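Local structure of superoxide dismutase (4JZ2) at residues G81-K86 with Q152-S157; S131-L136 with G165-E170; L11-D16 with E25-H30; H85-D90 with L160-G165. The protein probably catalyses the dismutation of superoxide to hydrogen peroxide and molecular oxygen at a single metal ion, as an iron/manganese-family superoxide dismutase. All coordinates share one frame; numbering follows the deposited sequence.

In the fold
Each contact holds a ligand of one metal, here cobalt: His-30 in contact 3, His-85 in contacts 1 and 4, and Asp-167 in contact 2, with His-171 and a water completing the site; manganese and iron occupy the same site. Contacts 1 and 2, centres about 10 Å apart, are joined beside it by the probable hydrogen bond from Trp-133 NE1 to Gln-152 OE1 at 2.9 Å. Contact 4 shares helix 72-90 with contact 1, about 8 Å away between centres, and strand 161-167 with contact 2. Contact 3 lies near the surface, its centre about 19 Å from that of contact 1, yet Tyr-13 OH reaches Phe-89 O of contact 4 at 2.7 Å.

Contact 1 (G81-K86 with Q152-S157); sequences GAYNHK and QDSPVS. With CO (cobalt (II) ion), chain B.
Gln-152 lays its CB and CG against the backbone of Gly-81, which has no side chain to hold it off, with Gln-152 CG 3.7 Å from Gly-81 CA. A bend at chi2 (-57°) turns its amide along the helix. There Asn-84 ND2 donates to Gln-152 OE1 at 3.1 Å, a nearly straight bond (166°) lying in the carbonyl plane, while the two amides are twisted 44° apart. The same ND2 makes a weak second bond to Gln-152 O, and OE1 also accepts from Trp-133 NE1, so the glutamine oxygen is gripped twice and its amide orientation is fixed. Gln-152 NE2 comes to the edge of the His-85 ring, 3.4 Å from CE1, and donates to the water that is bound to the cobalt. The His-85 ring is itself held by ND1 donating to Gly-81 O, within the ring plane, leaving NE2 to bind cobalt at 2.1 Å. Farther along, a water joins Asn-84 OD1 to Ser-154 OG, which closes an ST turn by accepting from Val-156 N, and Val-156 CG2 packs obliquely on Tyr-83. A glutamine reaching the metal-bound solvent from the C-terminal domain is the arrangement of manganese-type superoxide dismutases.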
loop_
_atom_site.group_PDB
_atom_site.type_symbol
_atom_site.label_atom_id
_atom_site.label_comp_id
_atom_site.label_asym_id
_atom_site.label_seq_id
_atom_site.Cartn_x
_atom_site.Cartn_y
_atom_site.Cartn_z
ATOM N N GLY A 81 13.132 -2.020 1.923
ATOM C CA GLY A 81 12.872 -0.594 1.797
ATOM C C GLY A 81 14.145 0.201 1.550
ATOM O O GLY A 81 14.185 1.097 0.705
ATOM N N ALA A 82 15.186 -0.124 2.303
ATOM C CA ALA A 82 16.461 0.572 2.183
ATOM C C ALA A 82 17.059 0.341 0.799
ATOM O O ALA A 82 17.493 1.282 0.132
ATOM C CB ALA A 82 17.424 0.112 3.264
ATOM N N TYR A 83 17.055 -0.906 0.348
ATOM C CA TYR A 83 17.666 -1.220 -0.941
ATOM C C TYR A 83 16.859 -0.644 -2.107
ATOM O O TYR A 83 17.421 -0.069 -3.042
ATOM C CB TYR A 83 17.834 -2.732 -1.112
ATOM C CG TYR A 83 18.391 -3.103 -2.466
ATOM C CD1 TYR A 83 19.760 -3.230 -2.663
ATOM C CD2 TYR A 83 17.548 -3.304 -3.551
ATOM C CE1 TYR A 83 20.277 -3.567 -3.903
ATOM C CE2 TYR A 83 18.047 -3.630 -4.795
ATOM C CZ TYR A 83 19.414 -3.761 -4.967
ATOM O OH TYR A 83 19.906 -4.084 -6.207
ATOM N N ASN A 84 15.542 -0.808 -2.056
ATOM C CA ASN A 84 14.684 -0.372 -3.153
ATOM C C ASN A 84 14.733 1.139 -3.331
ATOM O O ASN A 84 14.688 1.631 -4.451
ATOM C CB ASN A 84 13.224 -0.795 -2.925
ATOM C CG ASN A 84 13.036 -2.298 -2.971
ATOM O OD1 ASN A 84 13.882 -3.016 -3.490
ATOM N ND2 ASN A 84 11.914 -2.780 -2.425
ATOM N N HIS A 85 14.808 1.872 -2.227
ATOM C CA HIS A 85 14.798 3.327 -2.328
ATOM C C HIS A 85 16.149 3.874 -2.781
ATOM O O HIS A 85 16.211 4.784 -3.610
ATOM C CB HIS A 85 14.320 3.965 -1.020
ATOM C CG HIS A 85 12.844 3.845 -0.824
ATOM N ND1 HIS A 85 12.261 2.737 -0.238
ATOM C CD2 HIS A 85 11.826 4.654 -1.194
ATOM C CE1 HIS A 85 10.949 2.891 -0.228
ATOM N NE2 HIS A 85 10.659 4.047 -0.799
ATOM N N LYS A 86 17.227 3.321 -2.242
ATOM C CA LYS A 86 18.545 3.684 -2.740
ATOM C C LYS A 86 18.546 3.489 -4.252
ATOM O O LYS A 86 18.948 4.384 -5.006
ATOM C CB LYS A 86 19.646 2.834 -2.108
ATOM C CG LYS A 86 21.036 3.364 -2.457
ATOM C CD LYS A 86 22.105 2.290 -2.414
ATOM C CE LYS A 86 22.382 1.827 -1.007
ATOM N NZ LYS A 86 23.592 0.948 -0.958
ATOM N N GLN A 152 7.756 -4.036 0.112
ATOM C CA GLN A 152 9.175 -3.781 -0.165
ATOM C C GLN A 152 9.916 -5.048 -0.587
ATOM O O GLN A 152 11.147 -5.131 -0.465
ATOM C CB GLN A 152 9.879 -3.138 1.036
ATOM C CG GLN A 152 9.351 -1.723 1.409
ATOM C CD GLN A 152 9.435 -0.718 0.261
ATOM O OE1 GLN A 152 10.128 -0.942 -0.736
ATOM N NE2 GLN A 152 8.727 0.405 0.404
ATOM N N ASP A 153 9.182 -6.036 -1.086
ATOM C CA ASP A 153 9.857 -7.224 -1.601
ATOM C C ASP A 153 10.696 -6.812 -2.816
ATOM O O ASP A 153 10.393 -5.814 -3.472
ATOM C CB ASP A 153 8.858 -8.333 -1.917
ATOM C CG ASP A 153 8.200 -8.897 -0.649
ATOM O OD1 ASP A 153 8.669 -8.579 0.463
ATOM O OD2 ASP A 153 7.221 -9.657 -0.760
ATOM N N SER A 154 11.766 -7.559 -3.090
ATOM C CA SER A 154 12.713 -7.190 -4.141
ATOM C C SER A 154 13.071 -8.368 -5.037
ATOM O O SER A 154 13.179 -9.496 -4.561
ATOM C CB SER A 154 13.996 -6.642 -3.515
ATOM O OG SER A 154 15.005 -6.520 -4.500
ATOM N N PRO A 155 13.277 -8.102 -6.338
ATOM C CA PRO A 155 13.694 -9.118 -7.317
ATOM C C PRO A 155 15.026 -9.759 -6.936
ATOM O O PRO A 155 15.305 -10.901 -7.329
ATOM C CB PRO A 155 13.875 -8.314 -8.611
ATOM C CG PRO A 155 13.031 -7.091 -8.432
ATOM C CD PRO A 155 13.074 -6.780 -6.955
ATOM N N VAL A 156 15.842 -9.017 -6.196
ATOM C CA VAL A 156 17.127 -9.524 -5.723
ATOM C C VAL A 156 16.945 -10.821 -4.934
ATOM O O VAL A 156 17.775 -11.734 -5.011
ATOM C CB VAL A 156 17.857 -8.483 -4.869
ATOM C CG1 VAL A 156 19.031 -9.115 -4.124
ATOM C CG2 VAL A 156 18.332 -7.332 -5.753
ATOM N N SER A 157 15.837 -10.915 -4.204
ATOM C CA SER A 157 15.539 -12.109 -3.423
ATOM C C SER A 157 15.259 -13.322 -4.315
ATOM O O SER A 157 15.303 -14.461 -3.855
ATOM C CB SER A 157 14.357 -11.845 -2.483
ATOM O OG SER A 157 14.730 -10.920 -1.465
HETATM CO CO CO B . 8.782 4.696 -1.481
HETATM O O HOH W 1 15.097 -4.212 -5.711
HETATM O O HOH W 2 7.973 2.429 -1.396
#

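Contact 2 (S131-L136 with G165-E170); sequences SGWAWL and GLDVWE. With CO (cobalt (II) ion), chain B.
Strands 132-136 and 165-167 run antiparallel, their axes 4.6 Å apart at closest approach, with Ala-134 and Leu-166 as the hydrogen-bonded pair and Trp-133 opposite Asp-167 and Trp-135 opposite Gly-165 as non-hydrogen-bonded pairs. They form part of the antiparallel sheet of the C-terminal domain, and Val-168 N extends the ladder by donating to Gly-132 O at 2.9 Å. On the face carrying Trp-133, Asp-167 CB sits over that indole, 3.6 Å from the centroid of the Trp-133 six-membered ring, and the carboxylate stacks with its plane only 11° from the indole. With CG anti to the backbone N (chi1 -171°), Asp-167 runs over the indole face and OD2 binds cobalt at 2.0 Å. OD1 takes the backbone N-H of Trp-169 from above the carboxylate plane, an Asx turn that helps hold the ligand's rotation, and receives a weak bond from the metal-bound water. Trp-135 CZ2 packs on the opposite face of the Trp-133 ring, while Trp-135 CE3 meets Gly-165 CA at 3.5 Å. The Trp-169 ring has that same water over one face, near the rim, and Ser-131 over the centre of the other, Ser-131 CB standing 3.5 Å from the centroid of the five-membered ring.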
loop_
_atom_site.group_PDB
_atom_site.type_symbol
_atom_site.label_atom_id
_atom_site.label_comp_id
_atom_site.label_asym_id
_atom_site.label_seq_id
_atom_site.Cartn_x
_atom_site.Cartn_y
_atom_site.Cartn_z
ATOM N N SER A 131 0.361 -1.623 -2.210
ATOM C CA SER A 131 1.688 -1.006 -2.278
ATOM C C SER A 131 2.652 -1.946 -3.014
ATOM O O SER A 131 2.536 -3.161 -2.900
ATOM C CB SER A 131 2.224 -0.731 -0.868
ATOM O OG SER A 131 1.290 0.028 -0.094
ATOM N N GLY A 132 3.599 -1.395 -3.771
ATOM C CA GLY A 132 4.586 -2.239 -4.422
ATOM C C GLY A 132 5.406 -1.544 -5.489
ATOM O O GLY A 132 5.460 -0.319 -5.531
ATOM N N TRP A 133 6.008 -2.339 -6.370
ATOM C CA TRP A 133 6.999 -1.858 -7.329
ATOM C C TRP A 133 6.815 -2.562 -8.657
ATOM O O TRP A 133 6.387 -3.725 -8.706
ATOM C CB TRP A 133 8.414 -2.176 -6.835
ATOM C CG TRP A 133 8.801 -1.459 -5.596
ATOM C CD1 TRP A 133 8.424 -1.765 -4.320
ATOM C CD2 TRP A 133 9.671 -0.330 -5.498
ATOM N NE1 TRP A 133 8.993 -0.885 -3.432
ATOM C CE2 TRP A 133 9.761 0.015 -4.135
ATOM C CE3 TRP A 133 10.380 0.433 -6.435
ATOM C CZ2 TRP A 133 10.533 1.083 -3.677
ATOM C CZ3 TRP A 133 11.143 1.498 -5.983
ATOM C CH2 TRP A 133 11.215 1.813 -4.615
ATOM N N ALA A 134 7.137 -1.866 -9.742
ATOM C CA ALA A 134 7.251 -2.518 -11.043
ATOM C C ALA A 134 8.712 -2.483 -11.436
ATOM O O ALA A 134 9.386 -1.472 -11.227
ATOM C CB ALA A 134 6.401 -1.793 -12.099
ATOM N N TRP A 135 9.195 -3.573 -12.019
ATOM C CA TRP A 135 10.618 -3.725 -12.294
ATOM C C TRP A 135 10.877 -4.211 -13.707
ATOM O O TRP A 135 10.148 -5.057 -14.237
ATOM C CB TRP A 135 11.248 -4.769 -11.363
ATOM C CG TRP A 135 11.060 -4.539 -9.889
ATOM C CD1 TRP A 135 10.092 -5.085 -9.092
ATOM C CD2 TRP A 135 11.877 -3.741 -9.038
ATOM N NE1 TRP A 135 10.254 -4.664 -7.793
ATOM C CE2 TRP A 135 11.346 -3.835 -7.733
ATOM C CE3 TRP A 135 13.015 -2.944 -9.248
ATOM C CZ2 TRP A 135 11.897 -3.154 -6.645
ATOM C CZ3 TRP A 135 13.575 -2.286 -8.165
ATOM C CH2 TRP A 135 13.010 -2.389 -6.877
ATOM N N LEU A 136 11.940 -3.687 -14.304
ATOM C CA LEU A 136 12.576 -4.360 -15.421
ATOM C C LEU A 136 13.762 -5.111 -14.833
ATOM O O LEU A 136 14.627 -4.500 -14.200
ATOM C CB LEU A 136 13.056 -3.341 -16.458
ATOM C CG LEU A 136 13.935 -3.898 -17.584
ATOM C CD1 LEU A 136 13.128 -4.807 -18.502
ATOM C CD2 LEU A 136 14.550 -2.754 -18.375
ATOM N N GLY A 165 13.292 0.350 -11.957
ATOM C CA GLY A 165 12.216 -0.007 -11.050
ATOM C C GLY A 165 11.443 1.247 -10.680
ATOM O O GLY A 165 12.043 2.299 -10.508
ATOM N N LEU A 166 10.124 1.126 -10.558
ATOM C CA LEU A 166 9.261 2.261 -10.225
ATOM C C LEU A 166 8.494 1.981 -8.935
ATOM O O LEU A 166 7.818 0.959 -8.826
ATOM C CB LEU A 166 8.271 2.508 -11.362
ATOM C CG LEU A 166 7.198 3.591 -11.161
ATOM C CD1 LEU A 166 7.826 4.946 -10.832
ATOM C CD2 LEU A 166 6.311 3.677 -12.397
ATOM N N ASP A 167 8.624 2.884 -7.966
ATOM C CA ASP A 167 7.888 2.830 -6.705
ATOM C C ASP A 167 6.434 3.248 -6.955
ATOM O O ASP A 167 6.181 4.385 -7.376
ATOM C CB ASP A 167 8.554 3.802 -5.725
ATOM C CG ASP A 167 8.031 3.690 -4.311
ATOM O OD1 ASP A 167 7.102 2.895 -4.042
ATOM O OD2 ASP A 167 8.568 4.410 -3.429
ATOM N N VAL A 168 5.475 2.340 -6.739
ATOM C CA VAL A 168 4.059 2.730 -6.859
ATOM C C VAL A 168 3.289 2.677 -5.544
ATOM O O VAL A 168 2.051 2.613 -5.534
ATOM C CB VAL A 168 3.282 1.993 -7.986
ATOM C CG1 VAL A 168 3.857 2.367 -9.351
ATOM C CG2 VAL A 168 3.292 0.477 -7.756
ATOM N N TRP A 169 4.020 2.705 -4.434
ATOM C CA TRP A 169 3.409 3.040 -3.154
ATOM C C TRP A 169 2.766 4.410 -3.364
ATOM O O TRP A 169 3.323 5.255 -4.073
ATOM C CB TRP A 169 4.473 3.158 -2.078
ATOM C CG TRP A 169 4.968 1.828 -1.532
ATOM C CD1 TRP A 169 5.535 0.797 -2.242
ATOM C CD2 TRP A 169 4.940 1.405 -0.167
ATOM N NE1 TRP A 169 5.867 -0.243 -1.390
ATOM C CE2 TRP A 169 5.508 0.113 -0.104
ATOM C CE3 TRP A 169 4.493 1.999 1.026
ATOM C CZ2 TRP A 169 5.637 -0.595 1.088
ATOM C CZ3 TRP A 169 4.623 1.296 2.216
ATOM C CH2 TRP A 169 5.189 0.008 2.238
ATOM N N GLU A 170 1.614 4.642 -2.740
ATOM C CA GLU A 170 0.930 5.930 -2.889
ATOM C C GLU A 170 1.764 7.106 -2.361
ATOM O O GLU A 170 1.617 8.232 -2.838
ATOM C CB GLU A 170 -0.469 5.878 -2.238
ATOM C CG GLU A 170 -1.430 4.979 -3.036
ATOM C CD GLU A 170 -2.756 4.673 -2.329
ATOM O OE1 GLU A 170 -2.778 4.528 -1.085
ATOM O OE2 GLU A 170 -3.774 4.546 -3.037
HETATM CO CO CO B . 8.782 4.696 -1.481
HETATM O O HOH W 3 1.106 2.752 -0.465
HETATM O O HOH W 2 7.973 2.429 -1.396
#

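Contact 3 (L11-D16 with E25-H30); sequences LPYAYD and ETMKLH. With CO (cobalt (II) ion), chain B.
Leu-11 begins the contact with both methyls near Met-27 CE, CD1 at 3.9 Å and CD2 only slightly farther, joining the loop before helix 24-46 to the first turns of that helix in the alpha-hairpin domain. Tyr-13 follows with the edge of its ring toward the same methyl, CE1 lying 4.1 Å from Met-27 CE. Its hydroxyl is hydrogen-bonded to Phe-89 O on helix 72-90, so the loop is tied to the second arm of the hairpin as well. Tyr-15 makes the broadest contact. Its carbonyl O lies 3.3 Å from Met-27 CG, and its ring turns an edge to the helix backbone, with CD1 3.6 Å from Lys-28 CA. Leu-11 CD2 rests over one face of this ring and the aliphatic part of Lys-28 over the other, while Tyr-15 OH is hydrogen-bonded to Asp-32. Bends at chi2 (-60°) and chi3 (-50°) bring Met-27 CE to Leu-11 and Tyr-13. His-30, one turn on, points its ring away from the loop and binds cobalt through NE2. At the exposed end, Lys-28 bends at chi2 and places NZ over the Tyr-15 ring, a cation-pi contact 4.6 Å from the centroid.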
loop_
_atom_site.group_PDB
_atom_site.type_symbol
_atom_site.label_atom_id
_atom_site.label_comp_id
_atom_site.label_asym_id
_atom_site.label_seq_id
_atom_site.Cartn_x
_atom_site.Cartn_y
_atom_site.Cartn_z
ATOM N N LEU A 11 20.624 12.049 -1.541
ATOM C CA LEU A 11 19.992 12.165 -2.854
ATOM C C LEU A 11 21.046 12.647 -3.855
ATOM O O LEU A 11 21.841 13.519 -3.532
ATOM C CB LEU A 11 18.834 13.158 -2.803
ATOM C CG LEU A 11 17.866 13.063 -3.980
ATOM C CD1 LEU A 11 17.123 11.724 -3.915
ATOM C CD2 LEU A 11 16.875 14.212 -3.941
ATOM N N PRO A 12 21.064 12.067 -5.061
ATOM C CA PRO A 12 22.140 12.340 -6.025
ATOM C C PRO A 12 21.941 13.615 -6.855
ATOM O O PRO A 12 22.702 13.841 -7.787
ATOM C CB PRO A 12 22.104 11.114 -6.952
ATOM C CG PRO A 12 21.217 10.102 -6.265
ATOM C CD PRO A 12 20.249 10.909 -5.463
ATOM N N TYR A 13 20.934 14.419 -6.527
ATOM C CA TYR A 13 20.621 15.644 -7.261
ATOM C C TYR A 13 19.789 16.492 -6.310
ATOM O O TYR A 13 19.430 16.029 -5.221
ATOM C CB TYR A 13 19.833 15.333 -8.546
ATOM C CG TYR A 13 18.951 14.114 -8.378
ATOM C CD1 TYR A 13 17.736 14.201 -7.708
ATOM C CD2 TYR A 13 19.353 12.870 -8.854
ATOM C CE1 TYR A 13 16.934 13.074 -7.514
ATOM C CE2 TYR A 13 18.566 11.738 -8.666
ATOM C CZ TYR A 13 17.358 11.846 -7.990
ATOM O OH TYR A 13 16.574 10.721 -7.797
ATOM N N ALA A 14 19.490 17.725 -6.706
ATOM C CA ALA A 14 18.699 18.633 -5.874
ATOM C C ALA A 14 17.299 18.055 -5.649
ATOM O O ALA A 14 16.780 17.355 -6.514
ATOM C CB ALA A 14 18.603 20.015 -6.547
ATOM N N TYR A 15 16.685 18.350 -4.504
ATOM C CA TYR A 15 15.340 17.837 -4.238
ATOM C C TYR A 15 14.310 18.293 -5.274
ATOM O O TYR A 15 13.304 17.609 -5.491
ATOM C CB TYR A 15 14.878 18.144 -2.806
ATOM C CG TYR A 15 15.614 17.332 -1.759
ATOM C CD1 TYR A 15 15.068 16.159 -1.242
ATOM C CD2 TYR A 15 16.870 17.723 -1.308
ATOM C CE1 TYR A 15 15.754 15.411 -0.288
ATOM C CE2 TYR A 15 17.561 16.985 -0.359
ATOM C CZ TYR A 15 17.000 15.828 0.149
ATOM O OH TYR A 15 17.695 15.097 1.098
ATOM N N ASP A 16 14.559 19.430 -5.932
ATOM C CA ASP A 16 13.631 19.912 -6.957
ATOM C C ASP A 16 14.075 19.562 -8.381
ATOM O O ASP A 16 13.477 20.015 -9.359
ATOM C CB ASP A 16 13.378 21.423 -6.820
ATOM C CG ASP A 16 14.605 22.261 -7.164
ATOM O OD1 ASP A 16 15.723 21.701 -7.264
ATOM O OD2 ASP A 16 14.446 23.488 -7.326
ATOM N N GLU A 25 8.469 18.507 -2.737
ATOM C CA GLU A 25 7.952 18.162 -1.412
ATOM C C GLU A 25 7.950 16.634 -1.246
ATOM O O GLU A 25 8.312 16.100 -0.188
ATOM C CB GLU A 25 6.543 18.729 -1.225
ATOM C CG GLU A 25 6.471 20.269 -1.168
ATOM C CD GLU A 25 6.822 20.997 -2.484
ATOM O OE1 GLU A 25 6.644 20.426 -3.598
ATOM O OE2 GLU A 25 7.268 22.172 -2.387
ATOM N N THR A 26 7.555 15.944 -2.303
ATOM C CA THR A 26 7.578 14.483 -2.288
ATOM C C THR A 26 9.006 13.959 -2.185
ATOM O O THR A 26 9.283 13.054 -1.395
ATOM C CB THR A 26 6.888 13.926 -3.513
ATOM O OG1 THR A 26 5.483 14.153 -3.369
ATOM C CG2 THR A 26 7.158 12.409 -3.654
ATOM N N MET A 27 9.923 14.540 -2.959
ATOM C CA MET A 27 11.316 14.106 -2.886
ATOM C C MET A 27 11.870 14.254 -1.476
ATOM O O MET A 27 12.567 13.366 -0.979
ATOM C CB MET A 27 12.193 14.859 -3.899
ATOM C CG MET A 27 11.823 14.623 -5.360
ATOM S SD MET A 27 11.916 12.889 -5.918
ATOM C CE MET A 27 13.551 12.438 -5.328
ATOM N N LYS A 28 11.572 15.374 -0.822
ATOM C CA LYS A 28 12.002 15.569 0.562
ATOM C C LYS A 28 11.430 14.493 1.477
ATOM O O LYS A 28 12.154 13.860 2.245
ATOM C CB LYS A 28 11.562 16.941 1.083
ATOM C CG LYS A 28 12.338 18.120 0.511
ATOM C CD LYS A 28 13.288 18.708 1.554
ATOM C CE LYS A 28 14.018 19.934 1.004
ATOM N NZ LYS A 28 15.295 20.228 1.731
ATOM N N LEU A 29 10.121 14.296 1.402
ATOM C CA LEU A 29 9.471 13.307 2.268
ATOM C C LEU A 29 10.004 11.914 1.961
ATOM O O LEU A 29 10.375 11.159 2.858
ATOM C CB LEU A 29 7.953 13.320 2.059
ATOM C CG LEU A 29 7.189 14.530 2.602
ATOM C CD1 LEU A 29 5.771 14.526 2.081
ATOM C CD2 LEU A 29 7.182 14.515 4.113
ATOM N N HIS A 30 10.028 11.585 0.681
ATOM C CA HIS A 30 10.356 10.232 0.245
ATOM C C HIS A 30 11.750 9.834 0.713
ATOM O O HIS A 30 11.944 8.756 1.287
ATOM C CB HIS A 30 10.258 10.147 -1.271
ATOM C CG HIS A 30 9.946 8.776 -1.778
ATOM N ND1 HIS A 30 9.901 8.474 -3.127
ATOM C CD2 HIS A 30 9.657 7.622 -1.131
ATOM C CE1 HIS A 30 9.603 7.203 -3.284
ATOM N NE2 HIS A 30 9.449 6.658 -2.083
HETATM CO CO CO B . 8.782 4.696 -1.481
HETATM O O HOH W 2 7.973 2.429 -1.396
#

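Contact 4 (H85-D90 with L160-G165); sequences HKFFFD and LTPIIG. With CO (cobalt (II) ion), chain B.
Phe-87 sets its ring edge against the backbone of Ile-163 to Gly-165, with Pro-162 alongside it obliquely, docking helix 72-90 of the alpha-hairpin domain against strand 161-167 of the C-terminal alpha/beta domain. The packing is tight here. Phe-87 CE1 touches Pro-162 CB at 3.6 Å, CZ meets Ile-163 O at 3.5 Å, and CE2 reaches Gly-165 N at 3.6 Å, so three successive ring carbons follow the backbone round its turn. With chi1 at -178° the ring is carried out from the helix, leaning toward its C-terminal end. At this corner Ile-163 and Ile-164 form a classic beta bulge opposite Leu-136; their CB atoms point away from helix 72-90, and the side chains pack against Ala-197 of helix 194-202. Toward Thr-161 the contact with residues 85-90 thins out. Asp-90, at the helix's partly exposed end, turns instead to a salt bridge with Lys-9. On the side toward the metal, Phe-88 makes a smaller but close contact while packing near the ligands His-30 and Asp-167. Gly-165 O is buried without a hydrogen-bonding partner and faces the edge of the Phe-88 ring in its plane, 3.4 Å from CD1.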
loop_
_atom_site.group_PDB
_atom_site.type_symbol
_atom_site.label_atom_id
_atom_site.label_comp_id
_atom_site.label_asym_id
_atom_site.label_seq_id
_atom_site.Cartn_x
_atom_site.Cartn_y
_atom_site.Cartn_z
ATOM N N HIS A 85 14.808 1.872 -2.227
ATOM C CA HIS A 85 14.798 3.327 -2.328
ATOM C C HIS A 85 16.149 3.874 -2.781
ATOM O O HIS A 85 16.211 4.784 -3.610
ATOM C CB HIS A 85 14.320 3.965 -1.020
ATOM C CG HIS A 85 12.844 3.845 -0.824
ATOM N ND1 HIS A 85 12.261 2.737 -0.238
ATOM C CD2 HIS A 85 11.826 4.654 -1.194
ATOM C CE1 HIS A 85 10.949 2.891 -0.228
ATOM N NE2 HIS A 85 10.659 4.047 -0.799
ATOM N N LYS A 86 17.227 3.321 -2.242
ATOM C CA LYS A 86 18.545 3.684 -2.740
ATOM C C LYS A 86 18.546 3.489 -4.252
ATOM O O LYS A 86 18.948 4.384 -5.006
ATOM C CB LYS A 86 19.646 2.834 -2.108
ATOM C CG LYS A 86 21.036 3.364 -2.457
ATOM C CD LYS A 86 22.105 2.290 -2.414
ATOM C CE LYS A 86 22.382 1.827 -1.007
ATOM N NZ LYS A 86 23.592 0.948 -0.958
ATOM N N PHE A 87 18.089 2.315 -4.688
ATOM C CA PHE A 87 18.013 1.984 -6.110
ATOM C C PHE A 87 17.150 2.977 -6.883
ATOM O O PHE A 87 17.516 3.435 -7.973
ATOM C CB PHE A 87 17.449 0.567 -6.315
ATOM C CG PHE A 87 17.388 0.145 -7.763
ATOM C CD1 PHE A 87 18.410 -0.621 -8.320
ATOM C CD2 PHE A 87 16.332 0.529 -8.571
ATOM C CE1 PHE A 87 18.376 -1.003 -9.647
ATOM C CE2 PHE A 87 16.290 0.149 -9.909
ATOM C CZ PHE A 87 17.317 -0.616 -10.450
ATOM N N PHE A 88 16.000 3.308 -6.306
ATOM C CA PHE A 88 15.017 4.153 -6.983
ATOM C C PHE A 88 15.544 5.578 -7.224
ATOM O O PHE A 88 15.434 6.116 -8.334
ATOM C CB PHE A 88 13.722 4.179 -6.162
ATOM C CG PHE A 88 12.606 4.975 -6.793
ATOM C CD1 PHE A 88 12.132 4.646 -8.045
ATOM C CD2 PHE A 88 11.999 6.011 -6.095
ATOM C CE1 PHE A 88 11.097 5.373 -8.630
ATOM C CE2 PHE A 88 10.957 6.735 -6.658
ATOM C CZ PHE A 88 10.509 6.422 -7.929
ATOM N N PHE A 89 16.141 6.183 -6.204
ATOM C CA PHE A 89 16.665 7.532 -6.383
ATOM C C PHE A 89 17.854 7.515 -7.362
ATOM O O PHE A 89 18.043 8.461 -8.132
ATOM C CB PHE A 89 17.030 8.163 -5.052
ATOM C CG PHE A 89 15.865 8.264 -4.099
ATOM C CD1 PHE A 89 14.658 8.806 -4.520
ATOM C CD2 PHE A 89 15.975 7.806 -2.798
ATOM C CE1 PHE A 89 13.578 8.890 -3.652
ATOM C CE2 PHE A 89 14.897 7.890 -1.919
ATOM C CZ PHE A 89 13.705 8.432 -2.344
ATOM N N ASP A 90 18.616 6.420 -7.364
ATOM C CA ASP A 90 19.737 6.271 -8.303
ATOM C C ASP A 90 19.285 6.091 -9.749
ATOM O O ASP A 90 20.038 6.395 -10.682
ATOM C CB ASP A 90 20.645 5.092 -7.912
ATOM C CG ASP A 90 21.649 5.448 -6.841
ATOM O OD1 ASP A 90 21.845 6.655 -6.581
ATOM O OD2 ASP A 90 22.240 4.513 -6.247
ATOM N N LEU A 160 17.106 -12.200 -9.449
ATOM C CA LEU A 160 16.937 -11.376 -10.640
ATOM C C LEU A 160 17.568 -10.012 -10.372
ATOM O O LEU A 160 17.521 -9.514 -9.250
ATOM C CB LEU A 160 15.460 -11.231 -10.986
ATOM C CG LEU A 160 14.744 -12.541 -11.307
ATOM C CD1 LEU A 160 13.229 -12.359 -11.302
ATOM C CD2 LEU A 160 15.230 -13.110 -12.632
ATOM N N THR A 161 18.173 -9.422 -11.393
ATOM C CA THR A 161 18.883 -8.160 -11.232
ATOM C C THR A 161 18.016 -7.004 -11.718
ATOM O O THR A 161 17.635 -6.976 -12.889
ATOM C CB THR A 161 20.176 -8.171 -12.067
ATOM O OG1 THR A 161 21.076 -9.152 -11.533
ATOM C CG2 THR A 161 20.846 -6.800 -12.046
ATOM N N PRO A 162 17.702 -6.046 -10.821
ATOM C CA PRO A 162 16.878 -4.897 -11.215
ATOM C C PRO A 162 17.651 -4.018 -12.191
ATOM O O PRO A 162 18.817 -3.703 -11.940
ATOM C CB PRO A 162 16.656 -4.144 -9.896
ATOM C CG PRO A 162 17.105 -5.059 -8.811
ATOM C CD PRO A 162 18.144 -5.950 -9.423
ATOM N N ILE A 163 17.012 -3.647 -13.294
ATOM C CA ILE A 163 17.614 -2.754 -14.278
ATOM C C ILE A 163 17.030 -1.344 -14.112
ATOM O O ILE A 163 17.760 -0.364 -13.945
ATOM C CB ILE A 163 17.376 -3.283 -15.705
ATOM C CG1 ILE A 163 17.929 -4.710 -15.825
ATOM C CG2 ILE A 163 18.027 -2.363 -16.747
ATOM C CD1 ILE A 163 19.364 -4.847 -15.337
ATOM N N ILE A 164 15.704 -1.250 -14.156
ATOM C CA ILE A 164 15.016 -0.070 -13.619
ATOM C C ILE A 164 13.838 -0.544 -12.775
ATOM O O ILE A 164 13.435 -1.699 -12.870
ATOM C CB ILE A 164 14.495 0.872 -14.708
ATOM C CG1 ILE A 164 13.277 0.269 -15.415
ATOM C CG2 ILE A 164 15.616 1.246 -15.684
ATOM C CD1 ILE A 164 12.601 1.230 -16.390
ATOM N N GLY A 165 13.292 0.350 -11.957
ATOM C CA GLY A 165 12.216 -0.007 -11.050
ATOM C C GLY A 165 11.443 1.247 -10.680
ATOM O O GLY A 165 12.043 2.299 -10.508
HETATM CO CO CO B . 8.782 4.696 -1.481
HETATM O O HOH W 2 7.973 2.429 -1.396
#